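Local atomic coordinates of extracellular ligand-binding receptor (Desulfohalobium retbaense DSM 5692, PDB entry 5ERE), a protein that probably senses small molecules outside the cell, binding 2-oxo-4-methylpentanoate in a periplasmic-binding-protein part and cytosine in a PAS-like (Cache) sensor part. Residues A[34-39]-A[265-270]; A[128-133]-A[177-182]; A[204-209]-A[225-230]; A[367-372]-A[392-397]; A[437-442]-A[452-457]. All coordinates share one frame; numbering follows the deposited sequence.

Contact 1. Residues A[34-39]-A[265-270]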
# COMPACT_ATOMS: atom_id res chain seq x y z
N SER A 34 9.42 -22.46 26.90
CA SER A 34 8.34 -23.40 26.60
C SER A 34 7.08 -23.14 27.42
O SER A 34 6.67 -24.01 28.21
CB SER A 34 8.83 -24.84 26.82
OG SER A 34 10.14 -25.02 26.32
N ALA A 35 6.46 -21.97 27.25
CA ALA A 35 5.17 -21.70 27.90
C ALA A 35 4.06 -22.65 27.43
O ALA A 35 3.01 -22.75 28.05
CB ALA A 35 4.74 -20.24 27.67
N PHE A 36 4.28 -23.36 26.32
CA PHE A 36 3.31 -24.35 25.86
C PHE A 36 4.03 -25.48 25.10
O PHE A 36 5.18 -25.32 24.71
CB PHE A 36 2.25 -23.69 24.98
CG PHE A 36 2.79 -22.97 23.76
CD1 PHE A 36 3.16 -21.63 23.81
CD2 PHE A 36 2.93 -23.63 22.59
CE1 PHE A 36 3.66 -20.98 22.68
CE2 PHE A 36 3.43 -22.98 21.44
CZ PHE A 36 3.78 -21.65 21.49
N GLU A 37 3.35 -26.61 24.96
CA GLU A 37 3.86 -27.73 24.18
C GLU A 37 3.29 -27.66 22.75
O GLU A 37 2.13 -27.27 22.56
CB GLU A 37 3.48 -29.07 24.82
CG GLU A 37 3.82 -29.18 26.30
CD GLU A 37 5.06 -30.00 26.54
OE1 GLU A 37 4.92 -31.14 27.04
OE2 GLU A 37 6.17 -29.51 26.24
N ILE A 38 4.11 -28.04 21.77
CA ILE A 38 3.71 -28.07 20.36
C ILE A 38 3.48 -29.49 19.92
O ILE A 38 4.26 -30.37 20.26
CB ILE A 38 4.78 -27.46 19.44
CG1 ILE A 38 4.82 -25.94 19.60
CG2 ILE A 38 4.50 -27.77 17.99
CD1 ILE A 38 3.61 -25.24 19.11
N VAL A 39 2.41 -29.73 19.15
CA VAL A 39 2.34 -30.95 18.35
C VAL A 39 2.06 -30.55 16.88
O VAL A 39 1.28 -29.65 16.58
CB VAL A 39 1.29 -31.95 18.90
CG1 VAL A 39 1.61 -32.30 20.36
CG2 VAL A 39 -0.11 -31.41 18.81
N THR A 265 4.78 -14.27 20.76
CA THR A 265 3.67 -13.52 21.30
C THR A 265 2.65 -14.46 21.94
O THR A 265 2.08 -14.12 22.97
CB THR A 265 3.04 -12.64 20.22
OG1 THR A 265 2.56 -13.46 19.14
CG2 THR A 265 4.09 -11.64 19.74
N LEU A 266 2.42 -15.64 21.36
CA LEU A 266 1.50 -16.60 21.94
C LEU A 266 2.01 -17.15 23.27
O LEU A 266 1.23 -17.41 24.17
CB LEU A 266 1.24 -17.76 20.97
CG LEU A 266 0.11 -18.73 21.33
CD1 LEU A 266 -1.22 -18.00 21.42
CD2 LEU A 266 0.01 -19.83 20.25
N SER A 267 3.31 -17.37 23.35
CA SER A 267 3.96 -17.75 24.60
C SER A 267 3.65 -16.75 25.69
O SER A 267 3.31 -17.14 26.81
CB SER A 267 5.48 -17.83 24.45
OG SER A 267 5.87 -19.05 23.89
N ARG A 268 3.77 -15.46 25.36
CA ARG A 268 3.57 -14.40 26.35
C ARG A 268 2.09 -14.42 26.73
O ARG A 268 1.78 -14.33 27.91
CB ARG A 268 4.01 -13.02 25.81
CG ARG A 268 5.54 -12.75 25.74
CD ARG A 268 5.99 -11.82 24.54
NE ARG A 268 5.19 -10.59 24.45
CZ ARG A 268 5.12 -9.78 23.39
NH1 ARG A 268 5.82 -10.02 22.29
NH2 ARG A 268 4.35 -8.70 23.47
N ALA A 269 1.19 -14.58 25.75
CA ALA A 269 -0.25 -14.66 26.05
C ALA A 269 -0.59 -15.83 26.99
O ALA A 269 -1.39 -15.67 27.90
CB ALA A 269 -1.11 -14.78 24.75
N LEU A 270 0.00 -17.00 26.79
CA LEU A 270 -0.40 -18.14 27.59
C LEU A 270 0.19 -18.05 29.02
O LEU A 270 -0.45 -18.49 29.97
CB LEU A 270 -0.02 -19.45 26.87
CG LEU A 270 -0.79 -19.69 25.55
CD1 LEU A 270 -0.29 -20.91 24.77
CD2 LEU A 270 -2.25 -19.88 25.86
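The ring of Phe-36 meets helix residues 265-270 with no stacking, its nearest partners oblique to it. Its rim is approached in the ring plane by CA of Ser-267 and, from its own segment, by CD1 of Ile-38. The nearer side-chain atoms come in obliquely: CD1 of Leu-270 lies 3.7 Å from Phe-36 CD1, and OG of Ser-267 lies 3.2 Å from Phe-36 CE1. A chi1 of 58° sets Phe-36 CG between the backbone N and the carbonyl carbon, and the ring reaches the helix from there. The side chains of Phe-36 and Leu-270 cross at about a right angle, and Leu-270 CD1 touches Phe-36 CB as well as the ring atoms CG and CD1. On the CZ side, Leu-266 adds a looser contact, its CD2 4.4 Å from Phe-36 CZ. Ala-35 packs through CB, 3.5 Å from Ser-267 O. The hydroxyl of Ser-267 turns to its own helix, where OG is hydrogen-bonded to the carbonyl of Cys-263, so its approach to the ring is packing. An alanine at Phe-36 would probably open a gap beside Leu-270 CD1 and leave Ser-267 OG without its aromatic neighbour. Phe-36 also touches Val-4 and Leu-29. The contact therefore joins helix 254-271 to the loop leading into edge strand 37-42, at the margin of the parallel sheet in the alpha/beta periplasmic binding protein fold.

Contact 2. Residues A[128-133]-A[177-182]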
# COMPACT_ATOMS: atom_id res chain seq x y z
N ARG A 128 0.22 -5.23 -21.36
CA ARG A 128 -0.13 -6.65 -21.53
C ARG A 128 0.35 -7.50 -20.34
O ARG A 128 1.55 -7.75 -20.19
CB ARG A 128 0.46 -7.22 -22.84
CG ARG A 128 0.18 -6.41 -24.10
CD ARG A 128 -0.11 -7.33 -25.29
NE ARG A 128 -1.52 -7.68 -25.31
CZ ARG A 128 -2.05 -8.68 -26.01
NH1 ARG A 128 -1.28 -9.45 -26.75
NH2 ARG A 128 -3.35 -8.90 -25.94
N ILE A 129 -0.60 -8.00 -19.56
CA ILE A 129 -0.30 -8.74 -18.31
C ILE A 129 -0.81 -10.18 -18.30
O ILE A 129 -2.02 -10.41 -18.32
CB ILE A 129 -0.92 -8.04 -17.07
CG1 ILE A 129 -0.26 -6.69 -16.81
CG2 ILE A 129 -0.79 -8.93 -15.80
CD1 ILE A 129 -1.06 -5.77 -15.84
N ALA A 130 0.09 -11.15 -18.18
CA ALA A 130 -0.33 -12.54 -17.99
C ALA A 130 -0.15 -12.97 -16.53
O ALA A 130 0.81 -12.55 -15.86
CB ALA A 130 0.44 -13.47 -18.93
N VAL A 131 -1.08 -13.79 -16.04
CA VAL A 131 -0.98 -14.41 -14.73
C VAL A 131 -0.99 -15.93 -14.85
O VAL A 131 -1.87 -16.51 -15.49
CB VAL A 131 -2.15 -13.99 -13.80
CG1 VAL A 131 -1.87 -14.38 -12.29
CG2 VAL A 131 -2.39 -12.52 -13.93
N LEU A 132 0.01 -16.57 -14.26
CA LEU A 132 -0.00 -18.00 -13.98
C LEU A 132 -0.03 -18.22 -12.45
O LEU A 132 0.95 -17.86 -11.76
CB LEU A 132 1.22 -18.66 -14.61
CG LEU A 132 1.35 -20.19 -14.53
CD1 LEU A 132 0.08 -20.92 -14.98
CD2 LEU A 132 2.52 -20.63 -15.38
N ALA A 133 -1.12 -18.80 -11.94
CA ALA A 133 -1.32 -18.91 -10.48
C ALA A 133 -1.61 -20.33 -10.01
O ALA A 133 -2.32 -21.10 -10.66
CB ALA A 133 -2.44 -18.00 -10.04
N ARG A 177 -0.14 -14.71 -26.20
CA ARG A 177 -0.78 -13.42 -25.95
C ARG A 177 0.26 -12.33 -25.81
O ARG A 177 -0.09 -11.19 -25.47
CB ARG A 177 -1.65 -13.47 -24.71
CG ARG A 177 -2.57 -14.66 -24.64
CD ARG A 177 -3.95 -14.36 -25.16
NE ARG A 177 -4.85 -15.45 -24.78
CZ ARG A 177 -5.33 -16.38 -25.60
NH1 ARG A 177 -5.04 -16.38 -26.90
NH2 ARG A 177 -6.13 -17.32 -25.12
N ASP A 178 1.52 -12.68 -26.06
CA ASP A 178 2.61 -11.70 -26.13
C ASP A 178 2.58 -10.74 -24.95
O ASP A 178 2.51 -9.52 -25.12
CB ASP A 178 2.52 -10.92 -27.45
CG ASP A 178 2.31 -11.84 -28.64
OD1 ASP A 178 3.29 -12.49 -29.05
OD2 ASP A 178 1.16 -11.93 -29.14
N SER A 179 2.61 -11.31 -23.75
CA SER A 179 2.45 -10.51 -22.56
C SER A 179 3.70 -9.69 -22.32
O SER A 179 4.80 -10.05 -22.75
CB SER A 179 2.13 -11.39 -21.34
OG SER A 179 3.22 -12.25 -21.03
N GLU A 180 3.51 -8.56 -21.65
CA GLU A 180 4.57 -7.66 -21.27
C GLU A 180 5.11 -8.01 -19.87
O GLU A 180 6.31 -7.92 -19.59
CB GLU A 180 4.03 -6.24 -21.30
CG GLU A 180 4.85 -5.22 -22.04
CD GLU A 180 4.08 -3.94 -22.24
OE1 GLU A 180 4.31 -2.98 -21.47
OE2 GLU A 180 3.24 -3.90 -23.17
N ALA A 181 4.21 -8.42 -18.99
CA ALA A 181 4.63 -8.90 -17.68
C ALA A 181 3.90 -10.20 -17.38
O ALA A 181 2.69 -10.32 -17.62
CB ALA A 181 4.37 -7.85 -16.62
N LEU A 182 4.65 -11.17 -16.88
CA LEU A 182 4.08 -12.43 -16.41
C LEU A 182 4.11 -12.50 -14.88
O LEU A 182 5.16 -12.67 -14.30
CB LEU A 182 4.86 -13.62 -16.97
CG LEU A 182 4.42 -15.03 -16.54
CD1 LEU A 182 2.93 -15.26 -16.75
CD2 LEU A 182 5.23 -16.11 -17.27
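The guanidinium of Arg-128 reaches back over the turn at Arg-177, where NH1 makes a doubtful, overly short approach to Arg-177 O. At Asp-178 the backbone carbonyl O lies 3.4 Å from Arg-128 CD, while carboxylate OD2 stays 4.2 Å from Arg-128 NH1, beyond a salt bridge. The Arg-128 chain bends at chi2 and chi3 to follow this turn; an alanine here would remove the CD contact with Asp-178 O and would probably leave the Asp-178 carboxylate without its nearby positive charge. Ser-179 packs CB to CB against Ala-130 at 3.6 Å. Glu-180 N donates to Arg-128 O at 2.6 Å, and its side chain crosses that of Arg-128 at about a right angle. Ala-181 N donates to the same oxygen at 3.0 Å, so two consecutive N-H groups grip one carbonyl where the parallel pairing of strands 129-134 and 181-185 begins. Helix 168-175 links strand 154-160 to 181-185, a beta-alpha-beta crossover past the intervening strand 129-134, and its Ile-174 touches both Ala-130 and Leu-182. Ala-181 O accepts from Ala-130 N at 2.8 Å. Leu-182 places CD1 3.8 Å from Ala-130 CB and, more loosely, 4.4 Å from Leu-132 CB.

Contact 3. Residues A[204-209]-A[225-230]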
# COMPACT_ATOMS: atom_id res chain seq x y z
N ALA A 204 8.87 -11.87 -21.37
CA ALA A 204 8.17 -10.94 -20.48
C ALA A 204 8.87 -10.71 -19.12
O ALA A 204 9.58 -11.57 -18.62
CB ALA A 204 6.73 -11.45 -20.25
N GLN A 205 8.68 -9.52 -18.55
CA GLN A 205 9.14 -9.24 -17.18
C GLN A 205 8.42 -10.17 -16.21
O GLN A 205 7.19 -10.22 -16.21
CB GLN A 205 8.87 -7.78 -16.79
CG GLN A 205 9.07 -7.46 -15.30
CD GLN A 205 10.53 -7.42 -14.89
OE1 GLN A 205 11.33 -6.73 -15.53
NE2 GLN A 205 10.88 -8.13 -13.82
N LEU A 206 9.18 -10.93 -15.42
CA LEU A 206 8.60 -11.78 -14.38
C LEU A 206 8.29 -10.96 -13.12
O LEU A 206 9.06 -10.08 -12.75
CB LEU A 206 9.54 -12.93 -14.06
CG LEU A 206 9.89 -13.82 -15.25
CD1 LEU A 206 10.75 -14.96 -14.75
CD2 LEU A 206 8.65 -14.33 -15.97
N VAL A 207 7.16 -11.26 -12.49
CA VAL A 207 6.66 -10.52 -11.34
C VAL A 207 6.06 -11.53 -10.36
O VAL A 207 5.37 -12.45 -10.76
CB VAL A 207 5.58 -9.49 -11.74
CG1 VAL A 207 5.07 -8.71 -10.52
CG2 VAL A 207 6.11 -8.54 -12.83
N GLY A 208 6.34 -11.36 -9.07
CA GLY A 208 5.80 -12.28 -8.09
C GLY A 208 5.42 -11.57 -6.82
O GLY A 208 5.42 -10.34 -6.77
N THR A 209 5.08 -12.36 -5.81
CA THR A 209 4.52 -11.86 -4.55
C THR A 209 5.27 -12.52 -3.38
O THR A 209 6.22 -13.28 -3.58
CB THR A 209 2.98 -12.13 -4.46
OG1 THR A 209 2.72 -13.53 -4.40
CG2 THR A 209 2.23 -11.53 -5.69
N ASN A 225 16.60 -13.91 -12.88
CA ASN A 225 17.26 -12.62 -12.65
C ASN A 225 16.43 -11.45 -13.19
O ASN A 225 15.98 -11.49 -14.33
CB ASN A 225 18.66 -12.63 -13.29
CG ASN A 225 19.42 -11.33 -13.11
OD1 ASN A 225 19.96 -11.04 -12.04
ND2 ASN A 225 19.52 -10.55 -14.19
N GLY A 226 16.20 -10.44 -12.35
CA GLY A 226 15.42 -9.26 -12.71
C GLY A 226 13.96 -9.30 -12.27
O GLY A 226 13.26 -8.30 -12.34
N LEU A 227 13.50 -10.47 -11.86
CA LEU A 227 12.14 -10.67 -11.39
C LEU A 227 11.81 -9.72 -10.24
O LEU A 227 12.58 -9.62 -9.31
CB LEU A 227 11.95 -12.12 -10.94
CG LEU A 227 10.53 -12.53 -10.53
CD1 LEU A 227 10.41 -14.01 -10.72
CD2 LEU A 227 10.17 -12.16 -9.10
N VAL A 228 10.70 -9.00 -10.33
CA VAL A 228 10.32 -8.01 -9.31
C VAL A 228 9.18 -8.59 -8.48
O VAL A 228 8.30 -9.20 -9.03
CB VAL A 228 9.91 -6.66 -9.95
CG1 VAL A 228 9.42 -5.65 -8.91
CG2 VAL A 228 11.09 -6.07 -10.73
N TYR A 229 9.20 -8.43 -7.16
CA TYR A 229 8.08 -8.93 -6.36
C TYR A 229 7.82 -8.08 -5.12
O TYR A 229 8.70 -7.35 -4.65
CB TYR A 229 8.31 -10.39 -5.95
CG TYR A 229 9.56 -10.57 -5.14
CD1 TYR A 229 10.80 -10.59 -5.76
CD2 TYR A 229 9.51 -10.71 -3.73
CE1 TYR A 229 11.95 -10.73 -5.03
CE2 TYR A 229 10.65 -10.87 -3.01
CZ TYR A 229 11.88 -10.88 -3.65
OH TYR A 229 13.04 -11.03 -2.94
N THR A 230 6.59 -8.16 -4.61
CA THR A 230 6.26 -7.50 -3.36
C THR A 230 6.62 -8.40 -2.19
O THR A 230 6.53 -9.62 -2.29
CB THR A 230 4.80 -7.12 -3.30
OG1 THR A 230 3.98 -8.18 -3.80
CG2 THR A 230 4.56 -5.88 -4.10
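Backbone hydrogen bonds between Leu-206 and Val-228, Val-228 and Gly-208, and Gly-208 and Thr-230 set the parallel register of this contact. Val-228 N donates to Leu-206 O at 3.1 Å, Gly-208 N to Val-228 O at 2.9 Å, and Thr-230 N to Gly-208 O at a longer 3.3 Å. CA-H...O contacts lie between them, among them Val-207 CA to Val-228 O at 3.1 Å. The axes of 205-208 and 228-230 lie 16° apart in direction.

A side-chain amide extends this pattern at the start of strand 205-208, just ahead of 228-232. Gln-205 NE2 donates to Gly-226 O at 2.8 Å and to its neighbour Leu-206 O at 2.9 Å, both acceptors lying close to the amide plane. With CG anti to the backbone N (chi1 169°) and the chain bent at chi2, the amide turns back toward the second segment. Leu-206 O consequently receives two donors, Gln-205 NE2 and Val-228 N, while the bond to Gly-226 O comes from above that carbonyl's plane.

Strands 205-208 and 228-232 are neighbours in the mixed sheet of the periplasmic binding protein fold, and two short helices lie in the connection between them, giving a beta-alpha-beta crossover.

Apolar packing differs between the two sides. Leu-206 and Leu-227 cross at about a right angle, CB of Leu-206 being 3.6 Å from Leu-227 CD1. Val-207 and Val-228 share the other side, where Val-207 touches Leu-119 and Val-228 touches Tyr-122, both of helix 112-123. Beside Gly-208, Tyr-229 presses CB against the glycine carbonyl, and its ring leads away to a hydroxyl hydrogen-bonded with Gln-213.

Contact 4. Residues A[367-372]-A[392-397]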
# COMPACT_ATOMS: atom_id res chain seq x y z
N ILE A 367 -22.54 29.14 -13.01
CA ILE A 367 -21.18 28.84 -13.43
C ILE A 367 -20.42 28.33 -12.21
O ILE A 367 -19.77 27.28 -12.27
CB ILE A 367 -20.56 30.09 -14.07
CG1 ILE A 367 -21.29 30.34 -15.41
CG2 ILE A 367 -19.06 29.94 -14.28
CD1 ILE A 367 -21.07 31.72 -16.02
N LEU A 368 -20.56 29.02 -11.09
CA LEU A 368 -19.88 28.65 -9.85
C LEU A 368 -20.32 27.28 -9.35
O LEU A 368 -19.48 26.46 -8.96
CB LEU A 368 -20.11 29.71 -8.76
CG LEU A 368 -19.30 31.02 -8.89
CD1 LEU A 368 -19.59 31.94 -7.72
CD2 LEU A 368 -17.77 30.80 -9.01
N GLU A 369 -21.62 27.00 -9.38
CA GLU A 369 -22.12 25.74 -8.89
C GLU A 369 -21.59 24.58 -9.67
O GLU A 369 -21.34 23.51 -9.12
CB GLU A 369 -23.66 25.74 -8.95
CG GLU A 369 -24.27 26.67 -7.94
CD GLU A 369 -24.29 26.08 -6.58
OE1 GLU A 369 -23.90 24.91 -6.48
OE2 GLU A 369 -24.75 26.75 -5.62
N THR A 370 -21.50 24.75 -10.98
CA THR A 370 -20.95 23.73 -11.87
C THR A 370 -19.40 23.58 -11.63
O THR A 370 -18.89 22.48 -11.49
CB THR A 370 -21.23 24.10 -13.34
OG1 THR A 370 -22.65 24.09 -13.57
CG2 THR A 370 -20.56 23.16 -14.33
N LEU A 371 -18.70 24.69 -11.57
CA LEU A 371 -17.24 24.68 -11.34
C LEU A 371 -16.86 23.87 -10.09
O LEU A 371 -15.92 23.07 -10.08
CB LEU A 371 -16.72 26.12 -11.20
CG LEU A 371 -15.21 26.26 -10.95
CD1 LEU A 371 -14.39 25.72 -12.11
CD2 LEU A 371 -14.91 27.70 -10.71
N PHE A 372 -17.65 24.03 -9.04
CA PHE A 372 -17.45 23.27 -7.83
C PHE A 372 -17.66 21.76 -8.06
O PHE A 372 -16.84 20.93 -7.60
CB PHE A 372 -18.36 23.85 -6.75
CG PHE A 372 -18.25 23.13 -5.45
CD1 PHE A 372 -17.14 23.31 -4.64
CD2 PHE A 372 -19.25 22.27 -5.03
CE1 PHE A 372 -17.02 22.61 -3.50
CE2 PHE A 372 -19.14 21.58 -3.83
CZ PHE A 372 -18.04 21.74 -3.07
N ASN A 392 -19.48 36.57 -4.86
CA ASN A 392 -20.35 35.42 -5.06
C ASN A 392 -19.59 34.15 -4.65
O ASN A 392 -18.36 34.16 -4.60
CB ASN A 392 -20.85 35.36 -6.52
CG ASN A 392 -22.13 34.54 -6.68
OD1 ASN A 392 -22.66 34.01 -5.72
ND2 ASN A 392 -22.64 34.46 -7.92
N VAL A 393 -20.31 33.09 -4.31
CA VAL A 393 -19.72 31.83 -3.86
C VAL A 393 -20.65 30.66 -4.08
O VAL A 393 -21.86 30.79 -3.94
CB VAL A 393 -19.36 31.88 -2.35
CG1 VAL A 393 -20.61 32.11 -1.48
CG2 VAL A 393 -18.62 30.60 -1.92
N ALA A 394 -20.08 29.51 -4.43
CA ALA A 394 -20.74 28.24 -4.35
C ALA A 394 -19.82 27.25 -3.65
O ALA A 394 -18.62 27.26 -3.89
CB ALA A 394 -21.11 27.72 -5.75
N PRO A 395 -20.36 26.37 -2.79
CA PRO A 395 -21.75 26.22 -2.32
C PRO A 395 -22.27 27.43 -1.60
O PRO A 395 -21.49 28.13 -0.95
CB PRO A 395 -21.66 25.04 -1.37
CG PRO A 395 -20.54 24.27 -1.88
CD PRO A 395 -19.53 25.30 -2.25
N LYS A 396 -23.58 27.64 -1.67
CA LYS A 396 -24.16 28.82 -1.07
C LYS A 396 -24.11 28.77 0.46
O LYS A 396 -24.29 29.79 1.11
CB LYS A 396 -25.61 29.02 -1.57
CG LYS A 396 -25.67 29.67 -2.99
CD LYS A 396 -24.97 31.05 -3.03
CE LYS A 396 -25.02 31.78 -4.39
NZ LYS A 396 -24.41 31.04 -5.51
N GLN A 397 -23.86 27.61 1.06
CA GLN A 397 -23.71 27.58 2.53
C GLN A 397 -22.53 28.42 3.06
O GLN A 397 -22.44 28.71 4.27
CB GLN A 397 -23.58 26.14 3.02
CG GLN A 397 -22.28 25.43 2.67
CD GLN A 397 -21.81 24.48 3.77
OE1 GLN A 397 -21.72 23.26 3.56
NE2 GLN A 397 -21.52 25.02 4.94
O HOH W 1 -25.25 25.80 -3.20
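Pro-395 lies over one face of the Phe-372 ring, and the two side chains cross at about a right angle. Pro-395 CD stands 3.8 Å from the ring centroid and only 6° off the normal, a CH-pi contact over the centre, while Pro-395 CG shifts toward the rim and reaches Phe-372 CE2 at 3.6 Å. Phe-372 CG is anti to the backbone N (chi1 179°), which sets CG on the side of the proline. A cis peptide bond precedes Pro-395, where the chain leaves strand 390-394.

One helical turn earlier, Leu-368 and Asn-392 cross obliquely. Leu-368 CD1 rests 3.8 Å from Asn-392 CG, and Leu-368 CB meets Ala-394 CB at 3.7 Å. That methyl group is shared: Glu-369, bent at chi2, lays its carboxylate carbon CD 3.7 Å from Ala-394 CB.

Glu-369 and Lys-396 also cross at about a right angle, but their charged ends do not pair directly, Glu-369 OE2 lying 4.3 Å from Lys-396 NZ. A water joins the segments instead, donating to Glu-369 OE2 and accepting from Lys-396 N. The ammonium turns to its own segment, with NZ hydrogen-bonded to Val-393 O at 3.0 Å and weakly to Asn-392 OD1.

Helix 362-374 thus packs on strand 390-394 of the antiparallel sheet in the Cache-like sensor domain. Its chemistry is divided between a methyl, leucine and CH-pi core and a polar margin, where the nearby lysine charge would probably favour the ionised form of Glu-369, while the water ties its carboxylate to the backbone of Lys-396.

Contact 5. Residues A[437-442]-A[452-457]. With CYT (6-aminopyrimidin-2(1H)-one), chain C.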
# COMPACT_ATOMS: atom_id res chain seq x y z
N ASP A 437 -5.38 28.62 -3.19
CA ASP A 437 -6.33 29.26 -4.10
C ASP A 437 -5.80 29.30 -5.54
O ASP A 437 -4.68 29.76 -5.76
CB ASP A 437 -6.60 30.70 -3.59
CG ASP A 437 -7.65 31.45 -4.42
OD1 ASP A 437 -8.50 30.81 -5.06
OD2 ASP A 437 -7.64 32.70 -4.41
N LEU A 438 -6.58 28.81 -6.50
CA LEU A 438 -6.24 28.97 -7.92
C LEU A 438 -7.21 29.95 -8.54
O LEU A 438 -8.44 29.73 -8.49
CB LEU A 438 -6.29 27.62 -8.64
CG LEU A 438 -6.13 27.59 -10.17
CD1 LEU A 438 -4.88 28.24 -10.64
CD2 LEU A 438 -6.14 26.14 -10.62
N GLU A 439 -6.69 31.05 -9.09
CA GLU A 439 -7.55 32.10 -9.68
C GLU A 439 -7.23 32.43 -11.12
O GLU A 439 -6.06 32.48 -11.51
CB GLU A 439 -7.47 33.39 -8.88
CG GLU A 439 -7.81 33.25 -7.39
CD GLU A 439 -8.85 34.27 -6.87
OE1 GLU A 439 -9.48 35.00 -7.68
OE2 GLU A 439 -9.07 34.31 -5.63
N HIS A 440 -8.27 32.65 -11.90
CA HIS A 440 -8.10 33.20 -13.24
C HIS A 440 -8.80 34.55 -13.32
O HIS A 440 -9.89 34.73 -12.75
CB HIS A 440 -8.66 32.26 -14.31
CG HIS A 440 -7.76 31.10 -14.62
ND1 HIS A 440 -7.21 30.90 -15.86
CD2 HIS A 440 -7.31 30.09 -13.84
CE1 HIS A 440 -6.47 29.79 -15.84
NE2 HIS A 440 -6.52 29.29 -14.62
N PRO A 441 -8.19 35.49 -14.05
CA PRO A 441 -8.85 36.77 -14.28
C PRO A 441 -10.02 36.62 -15.24
O PRO A 441 -10.05 35.72 -16.10
CB PRO A 441 -7.75 37.63 -14.90
CG PRO A 441 -6.88 36.65 -15.62
CD PRO A 441 -6.90 35.40 -14.78
N VAL A 442 -10.96 37.53 -15.08
CA VAL A 442 -12.13 37.61 -15.93
C VAL A 442 -12.21 38.94 -16.66
O VAL A 442 -12.07 39.99 -16.05
CB VAL A 442 -13.43 37.43 -15.13
CG1 VAL A 442 -14.64 37.52 -16.06
CG2 VAL A 442 -13.41 36.12 -14.36
N SER A 452 -12.04 38.24 -10.86
CA SER A 452 -11.44 36.92 -10.96
C SER A 452 -12.36 35.84 -10.44
O SER A 452 -13.28 36.11 -9.67
CB SER A 452 -10.12 36.87 -10.19
OG SER A 452 -10.33 37.19 -8.81
N VAL A 453 -12.08 34.62 -10.87
CA VAL A 453 -12.80 33.45 -10.42
C VAL A 453 -11.81 32.47 -9.82
O VAL A 453 -10.68 32.30 -10.34
CB VAL A 453 -13.63 32.83 -11.59
CG1 VAL A 453 -12.74 32.41 -12.76
CG2 VAL A 453 -14.46 31.65 -11.12
N SER A 454 -12.22 31.87 -8.71
CA SER A 454 -11.37 31.07 -7.81
C SER A 454 -11.86 29.65 -7.48
O SER A 454 -13.07 29.41 -7.37
CB SER A 454 -11.21 31.83 -6.49
OG SER A 454 -10.83 30.98 -5.41
N VAL A 455 -10.93 28.70 -7.39
CA VAL A 455 -11.16 27.44 -6.68
C VAL A 455 -10.22 27.44 -5.49
O VAL A 455 -9.03 27.57 -5.68
CB VAL A 455 -10.89 26.17 -7.53
CG1 VAL A 455 -10.97 24.90 -6.68
CG2 VAL A 455 -11.91 26.06 -8.67
N LEU A 456 -10.80 27.31 -4.30
CA LEU A 456 -10.06 27.10 -3.08
C LEU A 456 -10.04 25.60 -2.75
O LEU A 456 -11.09 24.95 -2.68
CB LEU A 456 -10.69 27.93 -1.94
CG LEU A 456 -10.26 27.58 -0.52
CD1 LEU A 456 -8.80 27.85 -0.31
CD2 LEU A 456 -11.11 28.36 0.52
N THR A 457 -8.86 25.03 -2.56
CA THR A 457 -8.76 23.58 -2.30
C THR A 457 -9.12 23.25 -0.83
O THR A 457 -9.09 24.11 0.02
CB THR A 457 -7.36 23.04 -2.63
OG1 THR A 457 -6.40 23.77 -1.88
CG2 THR A 457 -7.03 23.19 -4.11
N3 CYT C . -11.09 32.49 0.09
C4 CYT C . -11.41 32.15 -1.16
N1 CYT C . -9.28 33.80 -0.73
C2 CYT C . -10.03 33.31 0.34
O2 CYT C . -9.70 33.61 1.51
N4 CYT C . -12.49 31.34 -1.34
C5 CYT C . -10.66 32.64 -2.28
C6 CYT C . -9.61 33.45 -2.03
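The cytosine pocket of the sensor domain takes part of its wall from this hairpin, where Asp-437, Glu-439, Ser-454 and Leu-456 turn their side chains to the ligand side of the sheet. Asp-437 OD2 lies 3.2 Å from C6 of the base, and Leu-456 CD2 approaches the amino nitrogen N4 at 3.8 Å. A chi1 of -177° carries Asp-437 CG toward Ser-454 and the base; OD1 accepts a hydrogen bond from Ser-454 OG at a length (2.4 Å) too short to be taken at face value, and OD2 is also hydrogen-bonded to Gln-411. Diagonally across the strands, Ser-452 OG donates to Glu-439 OE1 at 2.6 Å, meeting the oxygen nearly along its C-O axis. Glu-439, bent at chi2, also lays OE2 3.4 Å from Ser-454 CB. The base is hydrogen-bonded to Glu-431, Gln-409 and Val-430.

Strands 434-443 and 449-457 form an antiparallel beta hairpin in the Cache, PAS-like sheet. Leu-438 and Val-455 are a hydrogen-bonded pair, Leu-438 N reaching Val-455 O at 2.9 Å with an angle of 174° at hydrogen. In the next such pair, His-440 N to Val-453 O and Val-453 N to His-440 O are both 2.9 Å. These four residues point away from the base; Leu-438, His-440 and Val-455 meet helix 324-357, where His-440 NE2 is hydrogen-bonded to Asp-344, and Val-453 meets helix 362-374.

In the fold
Contacts 2 and 3 adjoin in one mixed sheet of the binding-protein part: strands 181-185 and 205-208 are neighbours, and Leu-182 N lies 2.8 Å from Gln-205 O. Contact 3 is buried, whereas contact 2 reaches the surface at the loop carrying Arg-177 and Asp-178, beside Arg-128. Contact 1, also buried, lies in the same part but on the other sheet, its centre about 37 Å from that of contact 3, and relies on side-chain packing instead of strand pairing. Contacts 4 and 5 share the sensor sheet, where Leu-371 packs on Val-453 and Val-455. Contact 5 is buried and lined with acids and serines beside cytosine; contact 4 is partly buried and bridged by water.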